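Local coordinates for Rbstp0775 protein (Geobacillus stearothermophilus, PDB 1RZ3) that is of unknown function but belongs to the phosphoribulokinase/uridine kinase family of P-loop NTPases, and so may bind ATP and act as a kinase, at residues 83-87 against 137-141. Residues are numbered along the deposited sequence; the frame is centred on the assembly and turned at random.
Sequences QWDVE and RKEWR
In this P-loop NTPase fold, the first turn of helix 86-94 packs against the loop that leads from strand 127-132 to strand 146-150. An inverse gamma turn centred on D85, with a weak V86 N to W84 O bond (2.9 Å), precedes the helix; D85 is its N-cap, OD1 accepting from W88 N. In the loop, 138-140 are helical in phi/psi, and R137 O accepts from W140 N (3.0 Å) and R141 N (3.2 Å). The closest CA atoms are those of V86 and E139, 7.5 Å apart. Apolar contacts centre on V86: CG1 lies 3.8 Å from E139 CG and 4.0 Å from W140 CE2. W84 CB separately meets W140 CH2 at 4.3 Å. The R137 guanidinium presents a face to V86 CG2, 3.7 Å from NH1, and its NH2 lies 4.1 Å from W84 CE3 and hydrogen-bonds to Y80 O. W140 (chi1 m) stacks on F94 and turns its indole edge to the helix start, where NE1 donates a weak, nearly straight hydrogen bond to V86 O (3.3 Å, 166°).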
ATOM      1  N   GLN A  83      -6.258  -2.633 -12.486  1.00 17.87           N
ATOM      2  CA  GLN A  83      -5.389  -3.587 -11.803  1.00 20.07           C
ATOM      3  C   GLN A  83      -5.884  -3.984 -10.409  1.00 18.31           C
ATOM      4  O   GLN A  83      -5.641  -5.108  -9.951  1.00 17.01           O
ATOM      5  CB  GLN A  83      -3.962  -3.041 -11.724  1.00 20.15           C
ATOM      6  CG  GLN A  83      -2.963  -4.049 -11.177  1.00 22.12           C
ATOM      7  CD  GLN A  83      -1.598  -3.910 -11.813  1.00 24.62           C
ATOM      8  OE1 GLN A  83      -1.473  -3.935 -13.036  1.00 25.98           O
ATOM      9  NE2 GLN A  83      -0.566  -3.769 -10.987  1.00 25.33           N
ATOM     10  N   TRP A  84      -6.554  -3.053  -9.734  1.00 17.99           N
ATOM     11  CA  TRP A  84      -7.115  -3.306  -8.407  1.00 17.95           C
ATOM     12  C   TRP A  84      -8.623  -3.101  -8.469  1.00 18.43           C
ATOM     13  O   TRP A  84      -9.094  -2.158  -9.104  1.00 19.76           O
ATOM     14  CB  TRP A  84      -6.552  -2.329  -7.366  1.00 17.10           C
ATOM     15  CG  TRP A  84      -5.152  -2.609  -6.955  1.00 16.57           C
ATOM     16  CD1 TRP A  84      -4.742  -3.434  -5.948  1.00 16.07           C
ATOM     17  CD2 TRP A  84      -3.965  -2.111  -7.577  1.00 17.13           C
ATOM     18  NE1 TRP A  84      -3.368  -3.484  -5.906  1.00 15.13           N
ATOM     19  CE2 TRP A  84      -2.865  -2.681  -6.895  1.00 17.27           C
ATOM     20  CE3 TRP A  84      -3.722  -1.240  -8.647  1.00 16.85           C
ATOM     21  CZ2 TRP A  84      -1.541  -2.408  -7.250  1.00 17.23           C
ATOM     22  CZ3 TRP A  84      -2.403  -0.968  -9.000  1.00 17.20           C
ATOM     23  CH2 TRP A  84      -1.332  -1.550  -8.303  1.00 16.66           C
ATOM     24  N   ASP A  85      -9.374  -3.989  -7.824  1.00 17.16           N
ATOM     25  CA  ASP A  85     -10.826  -3.850  -7.770  1.00 16.66           C
ATOM     26  C   ASP A  85     -10.993  -2.922  -6.572  1.00 16.35           C
ATOM     27  O   ASP A  85     -11.210  -3.370  -5.439  1.00 14.93           O
ATOM     28  CB  ASP A  85     -11.493  -5.197  -7.488  1.00 16.56           C
ATOM     29  CG  ASP A  85     -12.997  -5.128  -7.590  1.00 19.82           C
ATOM     30  OD1 ASP A  85     -13.562  -4.047  -7.323  1.00 19.19           O
ATOM     31  OD2 ASP A  85     -13.619  -6.159  -7.920  1.00 21.59           O
ATOM     32  N   VAL A  86     -10.855  -1.627  -6.831  1.00 15.17           N
ATOM     33  CA  VAL A  86     -10.925  -0.607  -5.795  1.00 17.32           C
ATOM     34  C   VAL A  86     -12.134  -0.698  -4.873  1.00 16.91           C
ATOM     35  O   VAL A  86     -11.991  -0.629  -3.654  1.00 16.11           O
ATOM     36  CB  VAL A  86     -10.871   0.801  -6.428  1.00 17.69           C
ATOM     37  CG1 VAL A  86     -10.940   1.867  -5.351  1.00 17.87           C
ATOM     38  CG2 VAL A  86      -9.591   0.944  -7.240  1.00 17.19           C
ATOM     39  N   GLU A  87     -13.316  -0.863  -5.450  1.00 16.67           N
ATOM     40  CA  GLU A  87     -14.543  -0.947  -4.662  1.00 18.19           C
ATOM     41  C   GLU A  87     -14.613  -2.196  -3.781  1.00 16.45           C
ATOM     42  O   GLU A  87     -15.024  -2.121  -2.624  1.00 16.36           O
ATOM     43  CB  GLU A  87     -15.749  -0.892  -5.603  1.00 20.80           C
ATOM     44  CG  GLU A  87     -17.094  -1.080  -4.945  1.00 25.06           C
ATOM     45  CD  GLU A  87     -18.218  -1.034  -5.971  1.00 27.59           C
ATOM     46  OE1 GLU A  87     -18.052  -1.628  -7.060  1.00 34.49           O
ATOM     47  OE2 GLU A  87     -19.256  -0.413  -5.691  1.00 26.87           O
ATOM     48  N   ARG A 137      -5.730   7.024  -3.104  1.00 19.79           N
ATOM     49  CA  ARG A 137      -6.852   7.314  -3.977  1.00 20.72           C
ATOM     50  C   ARG A 137      -8.015   7.628  -3.022  1.00 19.84           C
ATOM     51  O   ARG A 137      -8.076   7.100  -1.908  1.00 18.09           O
ATOM     52  CB  ARG A 137      -7.156   6.130  -4.905  1.00 22.30           C
ATOM     53  CG  ARG A 137      -7.280   4.777  -4.251  1.00 22.17           C
ATOM     54  CD  ARG A 137      -7.626   3.709  -5.301  1.00 21.07           C
ATOM     55  NE  ARG A 137      -6.469   3.118  -5.977  1.00 22.03           N
ATOM     56  CZ  ARG A 137      -6.303   3.086  -7.298  1.00 21.36           C
ATOM     57  NH1 ARG A 137      -7.211   3.625  -8.105  1.00 19.61           N
ATOM     58  NH2 ARG A 137      -5.250   2.473  -7.822  1.00 21.38           N
ATOM     59  N   LYS A 138      -8.911   8.507  -3.454  1.00 19.16           N
ATOM     60  CA  LYS A 138     -10.032   8.963  -2.631  1.00 20.19           C
ATOM     61  C   LYS A 138     -10.826   7.914  -1.861  1.00 18.86           C
ATOM     62  O   LYS A 138     -11.270   8.168  -0.742  1.00 16.52           O
ATOM     63  CB  LYS A 138     -10.994   9.792  -3.483  1.00 24.05           C
ATOM     64  CG  LYS A 138     -11.611   9.031  -4.638  1.00 29.35           C
ATOM     65  CD  LYS A 138     -12.547   9.930  -5.448  1.00 34.20           C
ATOM     66  CE  LYS A 138     -13.167   9.178  -6.624  1.00 37.13           C
ATOM     67  NZ  LYS A 138     -12.139   8.625  -7.556  1.00 35.77           N
ATOM     68  N   GLU A 139     -11.010   6.744  -2.458  1.00 19.32           N
ATOM     69  CA  GLU A 139     -11.774   5.678  -1.828  1.00 20.65           C
ATOM     70  C   GLU A 139     -11.130   5.079  -0.576  1.00 19.88           C
ATOM     71  O   GLU A 139     -11.835   4.691   0.366  1.00 20.20           O
ATOM     72  CB  GLU A 139     -12.023   4.550  -2.838  1.00 24.70           C
ATOM     73  CG  GLU A 139     -12.865   4.919  -4.063  1.00 26.82           C
ATOM     74  CD  GLU A 139     -12.136   5.779  -5.093  1.00 28.74           C
ATOM     75  OE1 GLU A 139     -10.886   5.806  -5.111  1.00 27.71           O
ATOM     76  OE2 GLU A 139     -12.829   6.420  -5.913  1.00 33.70           O
ATOM     77  N   TRP A 140      -9.800   5.006  -0.566  1.00 16.37           N
ATOM     78  CA  TRP A 140      -9.069   4.404   0.548  1.00 16.25           C
ATOM     79  C   TRP A 140      -8.552   5.366   1.619  1.00 14.77           C
ATOM     80  O   TRP A 140      -8.440   4.999   2.791  1.00 13.00           O
ATOM     81  CB  TRP A 140      -7.902   3.578  -0.001  1.00 15.29           C
ATOM     82  CG  TRP A 140      -8.315   2.523  -1.004  1.00 15.99           C
ATOM     83  CD1 TRP A 140      -9.563   1.986  -1.173  1.00 15.95           C
ATOM     84  CD2 TRP A 140      -7.456   1.829  -1.918  1.00 15.17           C
ATOM     85  NE1 TRP A 140      -9.532   0.999  -2.131  1.00 14.92           N
ATOM     86  CE2 TRP A 140      -8.252   0.882  -2.605  1.00 15.69           C
ATOM     87  CE3 TRP A 140      -6.090   1.912  -2.219  1.00 15.14           C
ATOM     88  CZ2 TRP A 140      -7.726   0.026  -3.576  1.00 16.16           C
ATOM     89  CZ3 TRP A 140      -5.565   1.059  -3.181  1.00 17.45           C
ATOM     90  CH2 TRP A 140      -6.382   0.128  -3.849  1.00 15.61           C
ATOM     91  N   ARG A 141      -8.239   6.594   1.217  1.00 14.73           N
ATOM     92  CA  ARG A 141      -7.730   7.626   2.133  1.00 17.44           C
ATOM     93  C   ARG A 141      -8.339   7.731   3.536  1.00 16.35           C
ATOM     94  O   ARG A 141      -7.615   7.808   4.532  1.00 16.79           O
ATOM     95  CB  ARG A 141      -7.866   9.020   1.497  1.00 18.48           C
ATOM     96  CG  ARG A 141      -6.935   9.324   0.365  1.00 22.11           C
ATOM     97  CD  ARG A 141      -6.720  10.840   0.258  1.00 20.62           C
ATOM     98  NE  ARG A 141      -7.893  11.595  -0.187  1.00 19.97           N
ATOM     99  CZ  ARG A 141      -8.225  11.789  -1.462  1.00 20.35           C
ATOM    100  NH1 ARG A 141      -7.478  11.277  -2.427  1.00 21.10           N
ATOM    101  NH2 ARG A 141      -9.285  12.523  -1.776  1.00 22.23           N
TER